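Local coordinates for salicylic acid-binding protein 2 (Nicotiana tabacum, PDB 1XKL) that hydrolyses methyl salicylate to salicylic acid as part of the signalling that activates systemic acquired resistance in plants, at residues 3-8 / 254-259; 20-25 / 166-171; 48-53 / 137-142. All blocks are in the same frame, centred on the assembly; numbering follows the deposited sequence.

Contact 1: 3-8 / 254-259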
loop_
_atom_site.group_PDB
_atom_site.type_symbol
_atom_site.label_atom_id
_atom_site.label_comp_id
_atom_site.label_asym_id
_atom_site.label_seq_id
_atom_site.Cartn_x
_atom_site.Cartn_y
_atom_site.Cartn_z
ATOM N N GLU A 3 -44.688 -31.851 0.825
ATOM C CA GLU A 3 -43.766 -31.485 -0.291
ATOM C C GLU A 3 -42.577 -30.682 0.217
ATOM O O GLU A 3 -41.643 -30.399 -0.535
ATOM C CB GLU A 3 -44.503 -30.649 -1.331
ATOM C CG GLU A 3 -45.833 -31.212 -1.764
ATOM C CD GLU A 3 -46.482 -30.338 -2.819
ATOM O OE1 GLU A 3 -45.989 -30.338 -3.971
ATOM O OE2 GLU A 3 -47.480 -29.647 -2.486
ATOM N N GLY A 4 -42.620 -30.321 1.495
ATOM C CA GLY A 4 -41.547 -29.539 2.085
ATOM C C GLY A 4 -41.773 -28.060 1.836
ATOM O O GLY A 4 -42.137 -27.670 0.724
ATOM N N LYS A 5 -41.575 -27.229 2.855
ATOM C CA LYS A 5 -41.779 -25.787 2.702
ATOM C C LYS A 5 -40.525 -25.025 2.284
ATOM O O LYS A 5 -39.425 -25.574 2.238
ATOM C CB LYS A 5 -42.326 -25.181 3.999
ATOM C CG LYS A 5 -43.770 -25.557 4.314
ATOM C CD LYS A 5 -44.305 -24.786 5.526
ATOM C CE LYS A 5 -45.748 -25.176 5.844
ATOM N NZ LYS A 5 -45.879 -26.666 6.015
ATOM N N HIS A 6 -40.709 -23.745 1.980
ATOM C CA HIS A 6 -39.610 -22.893 1.556
ATOM C C HIS A 6 -39.171 -21.961 2.685
ATOM O O HIS A 6 -39.922 -21.081 3.100
ATOM C CB HIS A 6 -40.040 -22.076 0.335
ATOM C CG HIS A 6 -38.930 -21.299 -0.299
ATOM N ND1 HIS A 6 -39.133 -20.461 -1.375
ATOM C CD2 HIS A 6 -37.610 -21.220 -0.009
ATOM C CE1 HIS A 6 -37.991 -19.897 -1.717
ATOM N NE2 HIS A 6 -37.048 -20.340 -0.903
ATOM N N PHE A 7 -37.955 -22.181 3.178
ATOM C CA PHE A 7 -37.371 -21.378 4.245
ATOM C C PHE A 7 -36.506 -20.263 3.657
ATOM O O PHE A 7 -35.563 -20.528 2.914
ATOM C CB PHE A 7 -36.506 -22.252 5.157
ATOM C CG PHE A 7 -37.288 -23.062 6.151
ATOM C CD1 PHE A 7 -37.684 -22.505 7.364
ATOM C CD2 PHE A 7 -37.638 -24.379 5.873
ATOM C CE1 PHE A 7 -38.421 -23.249 8.288
ATOM C CE2 PHE A 7 -38.377 -25.135 6.788
ATOM C CZ PHE A 7 -38.768 -24.569 7.998
ATOM N N VAL A 8 -36.840 -19.018 3.986
ATOM C CA VAL A 8 -36.086 -17.867 3.518
ATOM C C VAL A 8 -35.305 -17.364 4.714
ATOM O O VAL A 8 -35.884 -16.829 5.670
ATOM C CB VAL A 8 -37.025 -16.778 2.997
ATOM C CG1 VAL A 8 -36.244 -15.515 2.674
ATOM C CG2 VAL A 8 -37.752 -17.293 1.755
ATOM N N GLU A 254 -40.407 -27.516 13.633
ATOM C CA GLU A 254 -41.596 -27.552 14.474
ATOM C C GLU A 254 -42.562 -26.437 14.098
ATOM O O GLU A 254 -43.757 -26.667 13.944
ATOM C CB GLU A 254 -41.204 -27.407 15.939
ATOM C CG GLU A 254 -42.366 -27.458 16.904
ATOM C CD GLU A 254 -41.894 -27.442 18.334
ATOM O OE1 GLU A 254 -42.027 -26.388 18.998
ATOM O OE2 GLU A 254 -41.371 -28.479 18.792
ATOM N N ILE A 255 -42.053 -25.220 13.950
ATOM C CA ILE A 255 -42.944 -24.128 13.604
ATOM C C ILE A 255 -43.456 -24.337 12.182
ATOM O O ILE A 255 -44.600 -24.010 11.871
ATOM C CB ILE A 255 -42.248 -22.741 13.750
ATOM C CG1 ILE A 255 -41.417 -22.427 12.522
ATOM C CG2 ILE A 255 -41.371 -22.709 14.991
ATOM C CD1 ILE A 255 -42.037 -21.350 11.693
ATOM N N ALA A 256 -42.620 -24.909 11.322
ATOM C CA ALA A 256 -43.017 -25.156 9.942
ATOM C C ALA A 256 -44.157 -26.167 9.871
ATOM O O ALA A 256 -44.868 -26.254 8.868
ATOM C CB ALA A 256 -41.831 -25.666 9.140
ATOM N N HIS A 257 -44.332 -26.936 10.936
ATOM C CA HIS A 257 -45.381 -27.937 10.951
ATOM C C HIS A 257 -46.690 -27.410 11.524
ATOM O O HIS A 257 -47.747 -27.609 10.928
ATOM C CB HIS A 257 -44.919 -29.164 11.734
ATOM C CG HIS A 257 -45.923 -30.272 11.762
ATOM N ND1 HIS A 257 -46.972 -30.302 12.656
ATOM C CD2 HIS A 257 -46.055 -31.376 10.990
ATOM C CE1 HIS A 257 -47.706 -31.378 12.434
ATOM N NE2 HIS A 257 -47.171 -32.046 11.427
ATOM N N LYS A 258 -46.619 -26.730 12.666
ATOM C CA LYS A 258 -47.816 -26.197 13.308
ATOM C C LYS A 258 -48.360 -24.930 12.642
ATOM O O LYS A 258 -49.512 -24.555 12.877
ATOM C CB LYS A 258 -47.557 -25.922 14.801
ATOM C CG LYS A 258 -46.531 -24.834 15.072
ATOM C CD LYS A 258 -46.560 -24.326 16.520
ATOM C CE LYS A 258 -46.089 -25.343 17.538
ATOM N NZ LYS A 258 -46.181 -24.713 18.895
ATOM N N TYR A 259 -47.535 -24.263 11.833
ATOM C CA TYR A 259 -47.951 -23.041 11.135
ATOM C C TYR A 259 -48.006 -23.328 9.637
ATOM O O TYR A 259 -47.276 -22.715 8.859
ATOM C CB TYR A 259 -46.956 -21.884 11.371
ATOM C CG TYR A 259 -46.829 -21.409 12.803
ATOM C CD1 TYR A 259 -45.816 -21.889 13.636
ATOM C CD2 TYR A 259 -47.751 -20.512 13.341
ATOM C CE1 TYR A 259 -45.730 -21.491 14.977
ATOM C CE2 TYR A 259 -47.676 -20.109 14.674
ATOM C CZ TYR A 259 -46.667 -20.606 15.489
ATOM O OH TYR A 259 -46.630 -20.258 16.825
#
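K5 and A256 bring the two backbones closest, with their CA atoms 7.4 Å apart, where the approach to strand 6-10 passes the last turn of helix 245-258. The one hydrogen bond between the segments runs from K5 NZ to A256 O over 3.1 Å. The lysine meets this carbonyl nearly end-on, with a C=O...N angle of 164°. Its chain is extended as far as CE and then bends at chi4 (54°). CE also lies 3.3 Å from A256 O, which places the last methylene as well as the ammonium group beside the acceptor. The same residue makes a cation-pi interaction with Y99.

Two residues along, F7 supplies the apolar half. Its CB does not face the helix, but the ring extends far enough for CZ to come within 3.4 Å of the methyl CB of A256, which it meets obliquely. The small alanine side chain points at the strand and also touches I76 on strand 75-80. The contact thus joins the two ends of the chain: the first strand of the central parallel sheet and the C-terminal helix of the alpha/beta-hydrolase fold. On the helix, H257 is a salicylate-binding residue, but its CB is directed away from segment 3-8. At the C-terminal end the backbone leaves helical geometry at Y259, whose OH bonds to E229.

A carbonyl in the final turn of a helix lies at the negative end of the helix dipole, and the ammonium group of K5 probably gains some electrostatic stabilisation there in addition to its hydrogen bond.

Contact 2: 20-25 / 166-171; sequences WYKLKP and PEDLAL
D168 receives a polar partner on each of its carboxylate oxygens, both from the segment 20-25. The charged one is K22, whose NZ forms a salt bridge to D168 OD1 at 2.6 Å, using the syn lone pair of that oxygen. The lysine chain, extended beyond CG, and the aspartate come from opposite directions. NZ is also 3.2 Å from D168 OD2, although the hydrogen bond is to OD1. The second donor is an uncharged hydroxyl: Y21 OH donates to D168 OD2 over 2.8 Å, approaching almost in line with the C-O bond of that oxygen. Ring and carboxylate planes are turned 52° apart, while OD2 lies at the ring edge, in its plane. Further bonds join K22 NZ to L242 O and D168 OD1 to S165 OG, which gives OD1 two donors and should help to hold the carboxylate in place.

In the alpha/beta-hydrolase fold, Y21 and K22 lead into helix 23-29, which belongs to the core domain. Helix 166-175 lies in the insertion between the fourth and fifth strands of the parallel sheet, where members of this superfamily commonly carry a cap. The contact thus probably ties cap to core, with the side chain of D168 about 12 Å from that of H238 of the charge relay system.

Apolar contact is made by L171, whose CD2 reaches Y21 CE2 at 3.5 Å, oblique to the ring. Its chi1 of 179° sets CG anti to the backbone N and carries CD2 to the tyrosine. One face of that ring is met near its rim by CG of K22, 3.7 Å above the plane, and Y21 also packs on Y21 of the second subunit.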
loop_
_atom_site.group_PDB
_atom_site.type_symbol
_atom_site.label_atom_id
_atom_site.label_comp_id
_atom_site.label_asym_id
_atom_site.label_seq_id
_atom_site.Cartn_x
_atom_site.Cartn_y
_atom_site.Cartn_z
ATOM N N TRP A 20 -25.567 -18.986 7.402
ATOM C CA TRP A 20 -26.493 -20.107 7.519
ATOM C C TRP A 20 -25.935 -21.409 6.954
ATOM O O TRP A 20 -26.681 -22.375 6.779
ATOM C CB TRP A 20 -27.792 -19.785 6.781
ATOM C CG TRP A 20 -28.433 -18.498 7.198
ATOM C CD1 TRP A 20 -28.384 -17.292 6.540
ATOM C CD2 TRP A 20 -29.245 -18.291 8.356
ATOM N NE1 TRP A 20 -29.124 -16.352 7.223
ATOM C CE2 TRP A 20 -29.663 -16.940 8.340
ATOM C CE3 TRP A 20 -29.661 -19.117 9.408
ATOM C CZ2 TRP A 20 -30.481 -16.399 9.337
ATOM C CZ3 TRP A 20 -30.476 -18.577 10.403
ATOM C CH2 TRP A 20 -30.876 -17.228 10.356
ATOM N N TYR A 21 -24.633 -21.464 6.685
ATOM C CA TYR A 21 -24.075 -22.677 6.075
ATOM C C TYR A 21 -24.258 -23.980 6.855
ATOM O O TYR A 21 -24.357 -25.049 6.249
ATOM C CB TYR A 21 -22.595 -22.471 5.714
ATOM C CG TYR A 21 -21.614 -22.665 6.844
ATOM C CD1 TYR A 21 -20.794 -23.794 6.898
ATOM C CD2 TYR A 21 -21.481 -21.707 7.844
ATOM C CE1 TYR A 21 -19.860 -23.965 7.921
ATOM C CE2 TYR A 21 -20.554 -21.867 8.872
ATOM C CZ TYR A 21 -19.746 -22.998 8.901
ATOM O OH TYR A 21 -18.820 -23.130 9.912
ATOM N N LYS A 22 -24.304 -23.906 8.182
ATOM C CA LYS A 22 -24.498 -25.111 8.996
ATOM C C LYS A 22 -25.972 -25.486 9.089
ATOM O O LYS A 22 -26.317 -26.665 9.179
ATOM C CB LYS A 22 -23.944 -24.911 10.407
ATOM C CG LYS A 22 -22.439 -24.957 10.510
ATOM C CD LYS A 22 -21.994 -24.583 11.906
ATOM C CE LYS A 22 -20.537 -24.934 12.136
ATOM N NZ LYS A 22 -20.054 -24.400 13.439
ATOM N N LEU A 23 -26.847 -24.484 9.077
ATOM C CA LEU A 23 -28.283 -24.743 9.167
ATOM C C LEU A 23 -28.899 -25.213 7.856
ATOM O O LEU A 23 -29.711 -26.138 7.846
ATOM C CB LEU A 23 -29.035 -23.492 9.636
ATOM C CG LEU A 23 -30.542 -23.700 9.834
ATOM C CD1 LEU A 23 -30.748 -24.703 10.968
ATOM C CD2 LEU A 23 -31.241 -22.374 10.178
ATOM N N LYS A 24 -28.507 -24.577 6.752
ATOM C CA LYS A 24 -29.057 -24.896 5.432
ATOM C C LYS A 24 -29.162 -26.384 5.096
ATOM O O LYS A 24 -30.226 -26.852 4.709
ATOM C CB LYS A 24 -28.261 -24.166 4.341
ATOM C CG LYS A 24 -28.826 -24.308 2.929
ATOM C CD LYS A 24 -28.174 -23.288 1.975
ATOM C CE LYS A 24 -28.553 -23.530 0.516
ATOM N NZ LYS A 24 -30.021 -23.485 0.286
ATOM N N PRO A 25 -28.058 -27.140 5.222
ATOM C CA PRO A 25 -28.070 -28.578 4.924
ATOM C C PRO A 25 -29.105 -29.324 5.769
ATOM O O PRO A 25 -29.762 -30.250 5.292
ATOM C CB PRO A 25 -26.651 -29.024 5.277
ATOM C CG PRO A 25 -25.840 -27.792 5.101
ATOM C CD PRO A 25 -26.716 -26.706 5.646
ATOM N N PRO A 166 -13.506 -21.915 17.463
ATOM C CA PRO A 166 -12.510 -20.971 16.950
ATOM C C PRO A 166 -12.568 -20.897 15.425
ATOM O O PRO A 166 -12.163 -19.902 14.826
ATOM C CB PRO A 166 -11.185 -21.536 17.477
ATOM C CG PRO A 166 -11.471 -23.003 17.666
ATOM C CD PRO A 166 -12.867 -22.984 18.250
ATOM N N GLU A 167 -13.093 -21.946 14.801
ATOM C CA GLU A 167 -13.216 -21.975 13.351
ATOM C C GLU A 167 -14.286 -20.969 12.911
ATOM O O GLU A 167 -14.082 -20.217 11.963
ATOM C CB GLU A 167 -13.593 -23.386 12.865
ATOM C CG GLU A 167 -12.552 -24.497 13.112
ATOM C CD GLU A 167 -12.321 -24.804 14.594
ATOM O OE1 GLU A 167 -13.299 -24.778 15.378
ATOM O OE2 GLU A 167 -11.157 -25.087 14.974
ATOM N N ASP A 168 -15.426 -20.937 13.597
ATOM C CA ASP A 168 -16.477 -20.005 13.206
ATOM C C ASP A 168 -16.081 -18.551 13.399
ATOM O O ASP A 168 -16.490 -17.689 12.631
ATOM C CB ASP A 168 -17.769 -20.318 13.949
ATOM C CG ASP A 168 -18.371 -21.633 13.508
ATOM O OD1 ASP A 168 -18.450 -22.555 14.335
ATOM O OD2 ASP A 168 -18.747 -21.741 12.324
ATOM N N LEU A 169 -15.281 -18.281 14.422
ATOM C CA LEU A 169 -14.814 -16.931 14.666
ATOM C C LEU A 169 -13.884 -16.548 13.513
ATOM O O LEU A 169 -13.977 -15.451 12.953
ATOM C CB LEU A 169 -14.064 -16.869 15.996
ATOM C CG LEU A 169 -13.331 -15.573 16.359
ATOM C CD1 LEU A 169 -14.322 -14.410 16.462
ATOM C CD2 LEU A 169 -12.596 -15.778 17.678
ATOM N N ALA A 170 -12.994 -17.470 13.148
ATOM C CA ALA A 170 -12.051 -17.223 12.053
ATOM C C ALA A 170 -12.819 -16.962 10.762
ATOM O O ALA A 170 -12.439 -16.111 9.960
ATOM C CB ALA A 170 -11.128 -18.415 11.882
ATOM N N LEU A 171 -13.906 -17.700 10.571
ATOM C CA LEU A 171 -14.730 -17.545 9.389
ATOM C C LEU A 171 -15.410 -16.177 9.395
ATOM O O LEU A 171 -15.324 -15.423 8.417
ATOM C CB LEU A 171 -15.770 -18.666 9.341
ATOM C CG LEU A 171 -16.768 -18.685 8.182
ATOM C CD1 LEU A 171 -16.046 -18.859 6.862
ATOM C CD2 LEU A 171 -17.764 -19.822 8.402
#

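Contact 3: 48-53 / 137-142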
loop_
_atom_site.group_PDB
_atom_site.type_symbol
_atom_site.label_atom_id
_atom_site.label_comp_id
_atom_site.label_asym_id
_atom_site.label_seq_id
_atom_site.Cartn_x
_atom_site.Cartn_y
_atom_site.Cartn_z
ATOM N N LYS A 48 -21.819 -1.281 -2.136
ATOM C CA LYS A 48 -21.103 -0.780 -0.965
ATOM C C LYS A 48 -22.108 -0.178 0.008
ATOM O O LYS A 48 -23.151 0.332 -0.401
ATOM C CB LYS A 48 -20.099 0.304 -1.367
ATOM C CG LYS A 48 -18.981 -0.178 -2.276
ATOM C CD LYS A 48 -18.080 0.977 -2.702
ATOM C CE LYS A 48 -16.981 0.503 -3.652
ATOM N NZ LYS A 48 -17.517 -0.139 -4.897
ATOM N N ILE A 49 -21.780 -0.229 1.292
ATOM C CA ILE A 49 -22.656 0.300 2.324
ATOM C C ILE A 49 -22.993 1.777 2.106
ATOM O O ILE A 49 -24.084 2.222 2.455
ATOM C CB ILE A 49 -22.026 0.121 3.719
ATOM C CG1 ILE A 49 -22.997 0.614 4.798
ATOM C CG2 ILE A 49 -20.708 0.872 3.799
ATOM C CD1 ILE A 49 -24.318 -0.142 4.827
ATOM N N GLU A 50 -22.061 2.529 1.523
ATOM C CA GLU A 50 -22.273 3.954 1.272
ATOM C C GLU A 50 -23.342 4.210 0.210
ATOM O O GLU A 50 -23.782 5.344 0.023
ATOM C CB GLU A 50 -20.965 4.624 0.834
ATOM C CG GLU A 50 -19.853 4.616 1.876
ATOM C CD GLU A 50 -19.057 3.317 1.906
ATOM O OE1 GLU A 50 -18.172 3.197 2.779
ATOM O OE2 GLU A 50 -19.303 2.428 1.062
ATOM N N GLU A 51 -23.756 3.164 -0.492
ATOM C CA GLU A 51 -24.776 3.312 -1.524
ATOM C C GLU A 51 -26.163 3.101 -0.946
ATOM O O GLU A 51 -27.164 3.321 -1.624
ATOM C CB GLU A 51 -24.546 2.297 -2.645
ATOM C CG GLU A 51 -23.217 2.444 -3.362
ATOM C CD GLU A 51 -22.942 1.298 -4.315
ATOM O OE1 GLU A 51 -23.791 1.031 -5.188
ATOM O OE2 GLU A 51 -21.873 0.667 -4.191
ATOM N N LEU A 52 -26.227 2.668 0.309
ATOM C CA LEU A 52 -27.515 2.416 0.947
ATOM C C LEU A 52 -27.837 3.497 1.963
ATOM O O LEU A 52 -27.038 3.782 2.853
ATOM C CB LEU A 52 -27.500 1.053 1.647
ATOM C CG LEU A 52 -26.889 -0.132 0.893
ATOM C CD1 LEU A 52 -27.012 -1.394 1.744
ATOM C CD2 LEU A 52 -27.601 -0.315 -0.438
ATOM N N ARG A 53 -29.006 4.103 1.841
ATOM C CA ARG A 53 -29.369 5.135 2.797
ATOM C C ARG A 53 -30.665 4.841 3.542
ATOM O O ARG A 53 -31.004 5.546 4.485
ATOM C CB ARG A 53 -29.424 6.484 2.092
ATOM C CG ARG A 53 -29.997 6.421 0.692
ATOM C CD ARG A 53 -29.588 7.640 -0.130
ATOM N NE ARG A 53 -28.440 7.390 -1.008
ATOM C CZ ARG A 53 -27.201 7.130 -0.596
ATOM N NH1 ARG A 53 -26.918 7.073 0.696
ATOM N NH2 ARG A 53 -26.234 6.951 -1.487
ATOM N N LEU A 137 -18.842 4.901 11.607
ATOM C CA LEU A 137 -18.364 6.001 10.770
ATOM C C LEU A 137 -19.498 6.670 10.000
ATOM O O LEU A 137 -20.435 6.011 9.552
ATOM C CB LEU A 137 -17.309 5.491 9.784
ATOM C CG LEU A 137 -16.099 4.764 10.386
ATOM C CD1 LEU A 137 -15.324 4.071 9.280
ATOM C CD2 LEU A 137 -15.215 5.750 11.142
ATOM N N PRO A 138 -19.435 8.002 9.850
ATOM C CA PRO A 138 -20.475 8.731 9.122
ATOM C C PRO A 138 -20.172 8.714 7.634
ATOM O O PRO A 138 -19.013 8.810 7.238
ATOM C CB PRO A 138 -20.369 10.134 9.702
ATOM C CG PRO A 138 -18.891 10.278 9.895
ATOM C CD PRO A 138 -18.514 8.939 10.523
ATOM N N TYR A 139 -21.200 8.575 6.807
ATOM C CA TYR A 139 -20.983 8.580 5.372
ATOM C C TYR A 139 -22.085 9.364 4.683
ATOM O O TYR A 139 -22.203 9.352 3.460
ATOM C CB TYR A 139 -20.902 7.149 4.812
ATOM C CG TYR A 139 -22.178 6.340 4.873
ATOM C CD1 TYR A 139 -22.493 5.567 5.992
ATOM C CD2 TYR A 139 -23.052 6.316 3.787
ATOM C CE1 TYR A 139 -23.651 4.780 6.021
ATOM C CE2 TYR A 139 -24.205 5.543 3.803
ATOM C CZ TYR A 139 -24.500 4.773 4.920
ATOM O OH TYR A 139 -25.642 3.999 4.913
ATOM N N GLY A 140 -22.885 10.061 5.481
ATOM C CA GLY A 140 -23.966 10.855 4.932
ATOM C C GLY A 140 -23.590 12.326 4.870
ATOM O O GLY A 140 -22.807 12.802 5.691
ATOM N N SER A 141 -24.141 13.055 3.904
ATOM C CA SER A 141 -23.835 14.471 3.783
ATOM C C SER A 141 -24.353 15.211 5.016
ATOM O O SER A 141 -25.220 14.709 5.739
ATOM C CB SER A 141 -24.454 15.052 2.503
ATOM O OG SER A 141 -25.860 14.877 2.470
ATOM N N PRO A 142 -23.826 16.417 5.272
ATOM C CA PRO A 142 -24.234 17.226 6.425
ATOM C C PRO A 142 -25.740 17.417 6.634
ATOM O O PRO A 142 -26.200 17.495 7.778
ATOM C CB PRO A 142 -23.496 18.548 6.196
ATOM C CG PRO A 142 -23.306 18.588 4.700
ATOM C CD PRO A 142 -22.897 17.169 4.411
#
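Y139 reaches across to segment 48-53, joining the end of strand 135-138, part of a two-stranded antiparallel sheet, to the loop between strand 33-36 and helix 55-67 of the alpha/beta-hydrolase core. From CB outward it runs along the 3-10 turn 49-51. CB lies 4.0 Å from E50 CG, in a glutamate chain that bends at chi2. The first torsion of the tyrosine (67°) sets CG between the backbone N and the carbonyl carbon, and the ring then lies obliquely against the turn. CD2 sits 3.5 Å from E50 CA, and CE2 is almost as near to the same carbon. The E50 carboxylate plane stands at 74° to the ring. Farther out, CZ has the carbonyl oxygens of I49 and L52 as its nearest neighbours. R53 approaches the ring edge through NH1, while its NH2 bonds to E50 O on a lone pair in the carbonyl plane, a bond within the loop that is tilted 19° from the guanidinium plane. Beyond the segments, L146 packs on both Y139 and R53. At the tip, the hydroxyl donates to L52 O over 2.5 Å, a length so short that its exact value is doubtful, and this oxygen lies in the plane of the ring.

In the fold
Contact 2 is the buried one of the three, and contacts 1 and 3 are partly buried, lying on opposite sides of the chain's centre with nearest atoms about 17 Å apart. Contacts 1 and 2 draw on consecutive elements, strand 6-10 and helix 23-29, whereas contact 3 involves the loop before helix 55-67. The partners differ: the C-terminal helix in contact 1, and in contacts 2 and 3 parts of the insertion between strands 98-104 and 202-207. Only contact 2 has a salt bridge between its segments. In the other two, one side chain bonds to a backbone carbonyl, a lysine in contact 1 and a tyrosine in contact 3.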